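Local coordinates for protein hydroxynitrile lyase (Passiflora edulis, PDB 5Y02) that probably acts as a lyase on cyanohydrins, binding (R)-mandelonitrile in a pocket of its stress-responsive A/B barrel domain and working as a homodimer, at residues M41-G47 with H63-F69. Sequence-based numbering, arbitrary orientation. Where two conformers were deposited one is given.
Sequences MKEWKWG and HAYESTF
Met-41 carries its CG anti to the backbone N (chi1 -174°) and Phe-69 turns its ring beside its own N (chi1 -63°), which brings thioether chain and ring together, Met-41 CB lying 3.8 Å from Phe-69 CE2. The flexible methionine follows the rigid ring and also lays CG against Ser-67 CB at 3.6 Å, where a small serine fits. With Phe-69 cut back to an alanine, a gap would probably open beside Met-41, and Phe-75 and Phe-78 would lose their aromatic neighbour. Farther along, Trp-46 CB meets Tyr-65 CD2 at 3.6 Å, and Trp-44 lies side by side with Tyr-65, both also meeting Tyr-31 of helix 21-37; broad rings suit this helix-covered face. On the other face, Glu-66 crosses Lys-45, its CG 3.4 Å from Lys-45 O. The buried carboxylate is well satisfied: OE1 takes a salt bridge from Arg-8 of its own chain and a water that also bonds Glu-43 O, while OE2 meets Arg-8 and Tyr-103, both of the second subunit. Lys-45 NZ pairs with Glu-107 of that subunit, as its long chain allows. Three reciprocal backbone pairs, Lys-42/Thr-68, Lys-45/Glu-66 and Gly-47/Ala-64, join the segments; Glu-66 N to Lys-45 O is nearly straight (173°). Between the first two pairs, Glu-43 and Trp-44 stand opposite the single residue Ser-67, a beta bulge. Within the subunit 44-48 is an outermost strand, and Trp-46 carries its backbone bonding on to the second subunit, as in the dimeric alpha+beta barrel of the stress-responsive (Dabb) family.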
ATOM      1  N   MET A  41      -8.209 -12.311   8.398  1.00 27.41           N
ATOM      2  CA  MET A  41      -7.650 -10.962   8.223  1.00 26.71           C
ATOM      3  C   MET A  41      -6.929 -10.511   9.482  1.00 26.51           C
ATOM      4  O   MET A  41      -7.566 -10.335  10.522  1.00 28.89           O
ATOM      5  CB  MET A  41      -8.727  -9.940   7.844  1.00 27.94           C
ATOM      6  CG  MET A  41      -8.127  -8.571   7.527  1.00 29.19           C
ATOM      7  SD  MET A  41      -9.220  -7.387   6.715  1.00 33.90           S
ATOM      8  CE  MET A  41     -10.052  -6.731   8.150  1.00 32.87           C
ATOM      9  N   LYS A  42      -5.616 -10.308   9.395  1.00 24.22           N
ATOM     10  CA  LYS A  42      -4.822  -9.857  10.535  1.00 25.73           C
ATOM     11  C   LYS A  42      -4.122  -8.528  10.306  1.00 23.74           C
ATOM     12  O   LYS A  42      -3.931  -8.087   9.161  1.00 21.38           O
ATOM     13  CB  LYS A  42      -3.731 -10.870  10.878  1.00 28.93           C
ATOM     14  CG  LYS A  42      -4.200 -12.285  11.119  1.00 32.21           C
ATOM     15  CD  LYS A  42      -5.133 -12.425  12.306  1.00 35.78           C
ATOM     16  CE  LYS A  42      -5.123 -13.858  12.851  1.00 37.49           C
ATOM     17  NZ  LYS A  42      -5.040 -14.926  11.806  1.00 38.45           N
ATOM     18  N   GLU A  43      -3.745  -7.914  11.430  1.00 22.74           N
ATOM     19  CA  GLU A  43      -2.924  -6.716  11.463  0.57 23.58           C
ATOM     20  C   GLU A  43      -3.509  -5.578  10.605  1.00 21.41           C
ATOM     21  O   GLU A  43      -2.784  -4.836   9.949  1.00 18.11           O
ATOM     22  CB  GLU A  43      -1.484  -7.067  11.041  0.57 26.50           C
ATOM     23  CG  GLU A  43      -0.823  -8.158  11.902  0.57 28.54           C
ATOM     24  CD  GLU A  43      -0.577  -7.744  13.357  0.57 31.33           C
ATOM     25  OE1 GLU A  43      -0.615  -6.532  13.673  0.57 34.74           O
ATOM     26  OE2 GLU A  43      -0.329  -8.639  14.200  0.57 33.39           O
ATOM     27  N   TRP A  44      -4.824  -5.434  10.627  1.00 19.52           N
ATOM     28  CA  TRP A  44      -5.462  -4.392   9.831  1.00 19.07           C
ATOM     29  C   TRP A  44      -5.108  -3.021  10.398  1.00 19.13           C
ATOM     30  O   TRP A  44      -5.133  -2.801  11.628  1.00 18.86           O
ATOM     31  CB  TRP A  44      -6.976  -4.629   9.743  1.00 19.61           C
ATOM     32  CG  TRP A  44      -7.745  -3.626   8.925  1.00 19.48           C
ATOM     33  CD1 TRP A  44      -7.954  -3.639   7.571  1.00 20.10           C
ATOM     34  CD2 TRP A  44      -8.419  -2.465   9.422  1.00 19.39           C
ATOM     35  NE1 TRP A  44      -8.733  -2.551   7.200  1.00 19.76           N
ATOM     36  CE2 TRP A  44      -9.032  -1.823   8.317  1.00 19.45           C
ATOM     37  CE3 TRP A  44      -8.581  -1.913  10.696  1.00 19.28           C
ATOM     38  CZ2 TRP A  44      -9.794  -0.675   8.457  1.00 18.89           C
ATOM     39  CZ3 TRP A  44      -9.339  -0.768  10.831  1.00 19.81           C
ATOM     40  CH2 TRP A  44      -9.924  -0.153   9.713  1.00 19.83           C
ATOM     41  N   LYS A  45      -4.698  -2.118   9.508  1.00 17.86           N
ATOM     42  CA  LYS A  45      -4.389  -0.737   9.858  1.00 19.42           C
ATOM     43  C   LYS A  45      -4.801   0.108   8.662  1.00 18.58           C
ATOM     44  O   LYS A  45      -4.956  -0.404   7.542  1.00 17.71           O
ATOM     45  CB  LYS A  45      -2.892  -0.518  10.159  1.00 22.15           C
ATOM     46  CG  LYS A  45      -2.282  -1.487  11.171  1.00 25.77           C
ATOM     47  CD  LYS A  45      -0.765  -1.380  11.277  1.00 28.80           C
ATOM     48  CE  LYS A  45      -0.118  -2.659  11.812  1.00 33.79           C
ATOM     49  NZ  LYS A  45      -0.757  -3.210  13.040  1.00 36.15           N
ATOM     50  N   TRP A  46      -5.003   1.390   8.902  1.00 17.38           N
ATOM     51  CA  TRP A  46      -5.411   2.295   7.824  1.00 17.24           C
ATOM     52  C   TRP A  46      -4.958   3.697   8.150  1.00 16.53           C
ATOM     53  O   TRP A  46      -4.556   3.991   9.289  1.00 16.25           O
ATOM     54  CB  TRP A  46      -6.933   2.249   7.635  1.00 17.10           C
ATOM     55  CG  TRP A  46      -7.678   2.888   8.754  1.00 17.78           C
ATOM     56  CD1 TRP A  46      -7.943   2.336   9.974  1.00 17.99           C
ATOM     57  CD2 TRP A  46      -8.239   4.216   8.785  1.00 18.56           C
ATOM     58  NE1 TRP A  46      -8.610   3.227  10.757  1.00 19.39           N
ATOM     59  CE2 TRP A  46      -8.818   4.388  10.056  1.00 18.87           C
ATOM     60  CE3 TRP A  46      -8.308   5.267   7.862  1.00 19.15           C
ATOM     61  CZ2 TRP A  46      -9.445   5.576  10.441  1.00 19.44           C
ATOM     62  CZ3 TRP A  46      -8.952   6.462   8.239  1.00 19.59           C
ATOM     63  CH2 TRP A  46      -9.498   6.600   9.527  1.00 20.11           C
ATOM     64  N   GLY A  47      -5.048   4.574   7.165  1.00 15.85           N
ATOM     65  CA  GLY A  47      -4.883   5.988   7.409  1.00 16.14           C
ATOM     66  C   GLY A  47      -5.183   6.840   6.204  1.00 16.59           C
ATOM     67  O   GLY A  47      -5.511   6.321   5.132  1.00 17.45           O
ATOM     68  N   HIS A  63      -7.133   7.418   1.051  1.00 13.73           N
ATOM     69  CA  HIS A  63      -7.085   6.443   2.135  1.00 14.46           C
ATOM     70  C   HIS A  63      -6.299   5.204   1.719  1.00 14.17           C
ATOM     71  O   HIS A  63      -6.350   4.762   0.546  1.00 13.70           O
ATOM     72  CB  HIS A  63      -8.475   5.969   2.461  1.00 14.28           C
ATOM     73  CG  HIS A  63      -9.327   6.969   3.162  1.00 15.66           C
ATOM     74  ND1 HIS A  63      -9.823   8.097   2.542  1.00 15.28           N
ATOM     75  CD2 HIS A  63      -9.837   6.966   4.418  1.00 15.91           C
ATOM     76  CE1 HIS A  63     -10.585   8.754   3.398  1.00 16.27           C
ATOM     77  NE2 HIS A  63     -10.612   8.091   4.541  1.00 16.40           N
ATOM     78  N   ALA A  64      -5.571   4.646   2.689  1.00 13.68           N
ATOM     79  CA  ALA A  64      -4.897   3.369   2.535  1.00 13.69           C
ATOM     80  C   ALA A  64      -5.339   2.432   3.653  1.00 13.87           C
ATOM     81  O   ALA A  64      -5.591   2.875   4.786  1.00 12.92           O
ATOM     82  CB  ALA A  64      -3.386   3.536   2.580  1.00 13.93           C
ATOM     83  N   TYR A  65      -5.406   1.157   3.312  1.00 13.86           N
ATOM     84  CA  TYR A  65      -5.766   0.094   4.264  1.00 14.95           C
ATOM     85  C   TYR A  65      -4.818  -1.076   4.020  1.00 15.75           C
ATOM     86  O   TYR A  65      -4.636  -1.511   2.873  1.00 15.46           O
ATOM     87  CB  TYR A  65      -7.214  -0.361   4.071  1.00 14.72           C
ATOM     88  CG  TYR A  65      -8.183   0.753   3.806  1.00 14.78           C
ATOM     89  CD1 TYR A  65      -8.301   1.286   2.520  1.00 14.98           C
ATOM     90  CD2 TYR A  65      -8.983   1.286   4.810  1.00 14.80           C
ATOM     91  CE1 TYR A  65      -9.181   2.304   2.240  1.00 15.52           C
ATOM     92  CE2 TYR A  65      -9.878   2.318   4.533  1.00 15.19           C
ATOM     93  CZ  TYR A  65      -9.973   2.820   3.237  1.00 15.36           C
ATOM     94  OH  TYR A  65     -10.832   3.838   2.907  1.00 15.74           O
ATOM     95  N   GLU A  66      -4.255  -1.616   5.097  1.00 15.49           N
ATOM     96  CA  GLU A  66      -3.326  -2.720   4.993  1.00 16.34           C
ATOM     97  C   GLU A  66      -3.793  -3.852   5.898  1.00 17.16           C
ATOM     98  O   GLU A  66      -4.309  -3.606   7.003  1.00 16.20           O
ATOM     99  CB  GLU A  66      -1.906  -2.271   5.386  1.00 19.06           C
ATOM    100  CG  GLU A  66      -1.830  -1.446   6.664  1.00 21.30           C
ATOM    101  CD  GLU A  66      -0.408  -1.116   7.074  1.00 24.30           C
ATOM    102  OE1 GLU A  66       0.217  -1.965   7.741  1.00 26.52           O
ATOM    103  OE2 GLU A  66       0.099  -0.032   6.689  1.00 26.92           O
ATOM    104  N   SER A  67      -3.597  -5.070   5.432  1.00 16.96           N
ATOM    105  CA  SER A  67      -3.853  -6.261   6.261  1.00 17.54           C
ATOM    106  C   SER A  67      -2.997  -7.425   5.791  1.00 18.12           C
ATOM    107  O   SER A  67      -2.356  -7.382   4.722  1.00 16.54           O
ATOM    108  CB  SER A  67      -5.330  -6.610   6.278  1.00 17.78           C
ATOM    109  OG  SER A  67      -5.870  -6.744   4.985  1.00 19.79           O
ATOM    110  N   THR A  68      -2.946  -8.454   6.622  1.00 17.67           N
ATOM    111  CA  THR A  68      -2.064  -9.569   6.386  1.00 19.49           C
ATOM    112  C   THR A  68      -2.881 -10.850   6.480  1.00 19.18           C
ATOM    113  O   THR A  68      -3.712 -10.970   7.363  1.00 19.19           O
ATOM    114  CB  THR A  68      -0.926  -9.593   7.425  1.00 20.39           C
ATOM    115  OG1 THR A  68      -0.135  -8.412   7.317  1.00 21.12           O
ATOM    116  CG2 THR A  68      -0.026 -10.803   7.214  1.00 20.84           C
ATOM    117  N   PHE A  69      -2.631 -11.782   5.560  1.00 20.08           N
ATOM    118  CA  PHE A  69      -3.228 -13.105   5.559  1.00 21.13           C
ATOM    119  C   PHE A  69      -2.143 -14.173   5.610  1.00 23.16           C
ATOM    120  O   PHE A  69      -1.075 -14.005   5.034  1.00 22.41           O
ATOM    121  CB  PHE A  69      -4.103 -13.281   4.327  1.00 20.08           C
ATOM    122  CG  PHE A  69      -5.249 -12.344   4.307  1.00 19.77           C
ATOM    123  CD1 PHE A  69      -5.085 -11.031   3.850  1.00 19.62           C
ATOM    124  CD2 PHE A  69      -6.500 -12.742   4.788  1.00 20.29           C
ATOM    125  CE1 PHE A  69      -6.153 -10.139   3.873  1.00 19.68           C
ATOM    126  CE2 PHE A  69      -7.556 -11.852   4.806  1.00 20.38           C
ATOM    127  CZ  PHE A  69      -7.389 -10.552   4.337  1.00 20.59           C
TER
HETATM  128  O   HOH W   1      -0.423  -4.183   8.912  1.00 31.23           O